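Local coordinates for protein ATP:cob(I)alamin adenosyltransferase (PDB 5CX7) that probably converts cob(I)alamin to adenosylcobalamin, the cofactor of propanediol dehydratase, and binds heme through its C-terminal domain, at residues H15-L20 with V37-A42. Numbering follows the deposited sequence.
Sequences HDLHQL and VSIVDA. With HEM (protoporphyrin IX containing Fe), chain B.
Leu17 and Ile39 bring helix 14-31 against strand 36-41 of the antiparallel sheet, their CA atoms 7.6 Å apart, in the HbpS-like, GAF-related fold of this domain. No hydrogen bond joins the segments; the helix lies on the sheet through buried, branched apolar side chains. Ile39 is the strand's contribution, its side chain pointing toward the helix. Its CG1 lies beside the backbone N (chi1 -56°), and the extended second torsion carries CD1 on toward the helix, while CG2 runs along the strand toward its Asp41 end. There Leu17 answers with one methyl, CD2 lying 3.8 Å from Ile39 CG2 and slightly farther from Ile39 CD1. One turn along, Leu20 CB is 3.9 Å from Ile39 CD1, and the CD1 of Leu20 also touches that methyl. A beta-branched residue suits the strand here because its two arms can serve both leucines, which offer apolar surface at different levels. Val40 points to the other face of the sheet, where helix 59-72 packs. Leu17 also packs on Trp50 of a second subunit. His18 leaves the helix away from the strand, its CG anti to the backbone N (chi1 -165°), and its imidazole, suited to the place because NE2 can coordinate iron, is an axial ligand of the heme. His18 of the second subunit binds the same metal, giving bis-histidine coordination across the subunit interface. Phe14 meets the His18 ring, their planes inclined at about 30°, and the metal bond itself runs from His18 NE2 to the heme iron, FE, at 2.0 Å.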
ATOM      1  N   HIS E  15      31.354  12.662 -12.742  1.00 18.93           N
ATOM      2  CA  HIS E  15      32.084  13.518 -11.842  1.00 19.52           C
ATOM      3  C   HIS E  15      31.175  14.359 -10.904  1.00 18.13           C
ATOM      4  O   HIS E  15      31.467  14.570  -9.723  1.00 21.39           O
ATOM      5  CB  HIS E  15      33.034  14.453 -12.659  1.00 18.31           C
ATOM      6  CG  HIS E  15      33.818  15.406 -11.803  1.00 20.35           C
ATOM      7  ND1 HIS E  15      34.981  15.066 -11.130  1.00 22.41           N
ATOM      8  CD2 HIS E  15      33.597  16.710 -11.529  1.00 23.20           C
ATOM      9  CE1 HIS E  15      35.431  16.114 -10.463  1.00 19.73           C
ATOM     10  NE2 HIS E  15      34.627  17.128 -10.714  1.00 22.13           N
ATOM     11  N   ASP E  16      30.137  14.966 -11.442  1.00 16.68           N
ATOM     12  CA  ASP E  16      29.177  15.719 -10.588  1.00 17.23           C
ATOM     13  C   ASP E  16      28.642  14.854  -9.444  1.00 15.58           C
ATOM     14  O   ASP E  16      28.567  15.289  -8.320  1.00 15.41           O
ATOM     15  CB  ASP E  16      27.974  16.207 -11.385  1.00 17.65           C
ATOM     16  CG  ASP E  16      28.312  17.298 -12.399  1.00 19.12           C
ATOM     17  OD1 ASP E  16      29.117  18.186 -12.086  1.00 20.84           O
ATOM     18  OD2 ASP E  16      27.581  17.440 -13.430  1.00 19.14           O
ATOM     19  N   LEU E  17      28.183  13.671  -9.808  1.00 15.44           N
ATOM     20  CA  LEU E  17      27.562  12.752  -8.829  1.00 15.62           C
ATOM     21  C   LEU E  17      28.577  12.339  -7.783  1.00 17.55           C
ATOM     22  O   LEU E  17      28.273  12.276  -6.597  1.00 17.74           O
ATOM     23  CB  LEU E  17      27.041  11.495  -9.561  1.00 14.84           C
ATOM     24  CG  LEU E  17      25.874  11.751 -10.537  1.00 15.21           C
ATOM     25  CD1 LEU E  17      25.605  10.512 -11.394  1.00 15.80           C
ATOM     26  CD2 LEU E  17      24.608  12.239  -9.869  1.00 14.87           C
ATOM     27  N   HIS E  18      29.770  11.965  -8.248  1.00 16.81           N
ATOM     28  CA  HIS E  18      30.815  11.521  -7.402  1.00 20.37           C
ATOM     29  C   HIS E  18      31.218  12.594  -6.396  1.00 18.79           C
ATOM     30  O   HIS E  18      31.383  12.280  -5.231  1.00 19.76           O
ATOM     31  CB  HIS E  18      32.019  11.035  -8.238  1.00 23.41           C
ATOM     32  CG  HIS E  18      32.999  10.241  -7.434  1.00 25.01           C
ATOM     33  ND1 HIS E  18      34.125  10.808  -6.873  1.00 27.24           N
ATOM     34  CD2 HIS E  18      32.999   8.939  -7.045  1.00 25.17           C
ATOM     35  CE1 HIS E  18      34.790   9.898  -6.179  1.00 28.02           C
ATOM     36  NE2 HIS E  18      34.120   8.789  -6.283  1.00 25.33           N
ATOM     37  N   GLN E  19      31.413  13.807  -6.870  1.00 18.80           N
ATOM     38  CA  GLN E  19      31.821  14.934  -6.044  1.00 18.75           C
ATOM     39  C   GLN E  19      30.763  15.358  -5.076  1.00 16.03           C
ATOM     40  O   GLN E  19      31.086  15.636  -3.944  1.00 13.60           O
ATOM     41  CB  GLN E  19      32.312  16.152  -6.866  1.00 20.83           C
ATOM     42  CG  GLN E  19      33.578  15.815  -7.617  1.00 23.37           C
ATOM     43  CD  GLN E  19      34.668  15.283  -6.684  1.00 27.76           C
ATOM     44  OE1 GLN E  19      35.178  16.042  -5.868  1.00 32.11           O
ATOM     45  NE2 GLN E  19      35.065  14.025  -6.831  1.00 27.51           N
ATOM     46  N   LEU E  20      29.503  15.357  -5.504  1.00 14.83           N
ATOM     47  CA  LEU E  20      28.418  15.653  -4.594  1.00 15.34           C
ATOM     48  C   LEU E  20      28.415  14.681  -3.450  1.00 13.88           C
ATOM     49  O   LEU E  20      28.312  15.109  -2.289  1.00 16.03           O
ATOM     50  CB  LEU E  20      27.049  15.577  -5.286  1.00 15.86           C
ATOM     51  CG  LEU E  20      26.620  16.749  -6.151  1.00 17.93           C
ATOM     52  CD1 LEU E  20      25.412  16.392  -7.007  1.00 19.52           C
ATOM     53  CD2 LEU E  20      26.343  17.984  -5.319  1.00 19.62           C
ATOM     54  N   VAL E  37      22.746  10.033   2.015  1.00 11.65           N
ATOM     55  CA  VAL E  37      22.861  10.968   0.867  1.00 10.96           C
ATOM     56  C   VAL E  37      22.147  10.380  -0.281  1.00 11.45           C
ATOM     57  O   VAL E  37      22.320   9.192  -0.573  1.00 12.44           O
ATOM     58  CB  VAL E  37      24.339  11.142   0.380  1.00 11.58           C
ATOM     59  CG1 VAL E  37      24.444  12.115  -0.759  1.00 12.47           C
ATOM     60  CG2 VAL E  37      25.227  11.550   1.533  1.00 11.85           C
ATOM     61  N   SER E  38      21.308  11.159  -0.913  1.00 13.06           N
ATOM     62  CA  SER E  38      20.582  10.674  -2.015  1.00 14.12           C
ATOM     63  C   SER E  38      20.565  11.712  -3.108  1.00 12.50           C
ATOM     64  O   SER E  38      20.353  12.886  -2.864  1.00 13.39           O
ATOM     65  CB  SER E  38      19.109  10.313  -1.615  1.00 15.57           C
ATOM     66  OG  SER E  38      18.312  10.054  -2.801  1.00 22.05           O
ATOM     67  N   ILE E  39      20.753  11.249  -4.316  1.00 12.83           N
ATOM     68  CA  ILE E  39      20.698  12.100  -5.519  1.00 12.54           C
ATOM     69  C   ILE E  39      19.662  11.445  -6.455  1.00 12.83           C
ATOM     70  O   ILE E  39      19.767  10.288  -6.759  1.00 10.02           O
ATOM     71  CB  ILE E  39      22.038  12.230  -6.233  1.00 13.05           C
ATOM     72  CG1 ILE E  39      23.112  12.753  -5.253  1.00 13.51           C
ATOM     73  CG2 ILE E  39      21.930  13.177  -7.406  1.00 14.14           C
ATOM     74  CD1 ILE E  39      24.520  12.680  -5.769  1.00 14.83           C
ATOM     75  N   VAL E  40      18.772  12.289  -6.959  1.00 14.83           N
ATOM     76  CA  VAL E  40      17.855  11.920  -8.030  1.00 16.54           C
ATOM     77  C   VAL E  40      18.135  12.794  -9.274  1.00 15.84           C
ATOM     78  O   VAL E  40      18.743  13.850  -9.183  1.00 17.52           O
ATOM     79  CB  VAL E  40      16.367  12.016  -7.621  1.00 15.35           C
ATOM     80  CG1 VAL E  40      16.067  11.173  -6.405  1.00 15.58           C
ATOM     81  CG2 VAL E  40      15.960  13.451  -7.398  1.00 15.25           C
ATOM     82  N   ASP E  41      17.800  12.271 -10.435  1.00 14.86           N
ATOM     83  CA  ASP E  41      17.931  13.012 -11.667  1.00 15.43           C
ATOM     84  C   ASP E  41      16.751  13.951 -11.866  1.00 17.38           C
ATOM     85  O   ASP E  41      15.859  14.061 -11.016  1.00 14.59           O
ATOM     86  CB  ASP E  41      18.207  12.069 -12.868  1.00 16.45           C
ATOM     87  CG  ASP E  41      16.999  11.227 -13.275  1.00 17.74           C
ATOM     88  OD1 ASP E  41      15.861  11.467 -12.838  1.00 19.97           O
ATOM     89  OD2 ASP E  41      17.272  10.285 -14.041  1.00 21.02           O
ATOM     90  N   ALA E  42      16.745  14.666 -12.985  1.00 18.09           N
ATOM     91  CA  ALA E  42      15.673  15.629 -13.258  1.00 21.62           C
ATOM     92  C   ALA E  42      14.295  15.018 -13.377  1.00 24.52           C
ATOM     93  O   ALA E  42      13.314  15.743 -13.294  1.00 28.12           O
ATOM     94  CB  ALA E  42      15.977  16.416 -14.549  1.00 24.81           C
TER
HETATM   95  CHA HEM B 201      37.736   7.578  -6.807  1.00 28.29           C
HETATM   96  CHB HEM B 201      33.563   5.467  -8.161  1.00 29.16           C
HETATM   97  CHC HEM B 201      31.772   6.940  -3.920  1.00 32.94           C
HETATM   98  CHD HEM B 201      36.043   8.617  -2.480  1.00 29.78           C
HETATM   99  C1A HEM B 201      36.754   6.948  -7.502  1.00 31.79           C
HETATM  100  C2A HEM B 201      36.881   6.547  -8.840  1.00 36.34           C
HETATM  101  C3A HEM B 201      35.704   5.960  -9.218  1.00 34.20           C
HETATM  102  C4A HEM B 201      34.838   5.957  -8.129  1.00 32.70           C
HETATM  103  CMA HEM B 201      35.366   5.400 -10.589  1.00 38.17           C
HETATM  104  CAA HEM B 201      38.083   6.758  -9.753  1.00 39.91           C
HETATM  105  CBA HEM B 201      37.752   8.019 -10.593  1.00 46.05           C
HETATM  106  CGA HEM B 201      38.949   8.876 -10.925  1.00 53.78           C
HETATM  107  O1A HEM B 201      39.440   8.808 -12.083  1.00 54.80           O
HETATM  108  O2A HEM B 201      39.418   9.655 -10.051  1.00 58.80           O
HETATM  109  C1B HEM B 201      32.699   5.665  -7.103  1.00 30.99           C
HETATM  110  C2B HEM B 201      31.361   5.266  -7.115  1.00 31.82           C
HETATM  111  C3B HEM B 201      30.843   5.676  -5.923  1.00 32.93           C
HETATM  112  C4B HEM B 201      31.919   6.373  -5.178  1.00 30.07           C
HETATM  113  CMB HEM B 201      30.704   4.520  -8.284  1.00 37.63           C
HETATM  114  CAB HEM B 201      29.442   5.403  -5.544  1.00 37.44           C
HETATM  115  CBB HEM B 201      28.828   5.703  -4.425  1.00 38.75           C
HETATM  116  C1C HEM B 201      32.754   7.544  -3.154  1.00 34.72           C
HETATM  117  C2C HEM B 201      32.546   8.085  -1.850  1.00 37.72           C
HETATM  118  C3C HEM B 201      33.803   8.562  -1.439  1.00 36.17           C
HETATM  119  C4C HEM B 201      34.716   8.296  -2.519  1.00 32.67           C
HETATM  120  CMC HEM B 201      31.224   8.131  -1.063  1.00 32.09           C
HETATM  121  CAC HEM B 201      34.261   9.234  -0.178  1.00 36.55           C
HETATM  122  CBC HEM B 201      33.532   9.509   0.875  1.00 42.94           C
HETATM  123  C1D HEM B 201      36.824   8.439  -3.600  1.00 31.30           C
HETATM  124  C2D HEM B 201      38.217   8.888  -3.511  1.00 32.75           C
HETATM  125  C3D HEM B 201      38.727   8.631  -4.734  1.00 37.37           C
HETATM  126  C4D HEM B 201      37.627   7.998  -5.516  1.00 27.75           C
HETATM  127  CMD HEM B 201      38.890   9.496  -2.291  1.00 35.99           C
HETATM  128  CAD HEM B 201      40.174   8.888  -5.169  1.00 47.46           C
HETATM  129  CBD HEM B 201      40.568  10.365  -5.256  1.00 51.93           C
HETATM  130  CGD HEM B 201      40.780  10.845  -6.675  1.00 62.70           C
HETATM  131  O1D HEM B 201      41.843  11.477  -6.989  1.00 69.04           O
HETATM  132  O2D HEM B 201      39.874  10.645  -7.524  1.00 68.31           O
HETATM  133  NA  HEM B 201      35.467   6.599  -7.084  1.00 29.29           N
HETATM  134  NB  HEM B 201      32.975   6.296  -5.964  1.00 31.88           N
HETATM  135  NC  HEM B 201      34.049   7.734  -3.559  1.00 29.90           N
HETATM  136  ND  HEM B 201      36.503   7.920  -4.819  1.00 31.14           N
HETATM  137 FE   HEM B 201      34.804   7.150  -5.405  1.00 26.09          FE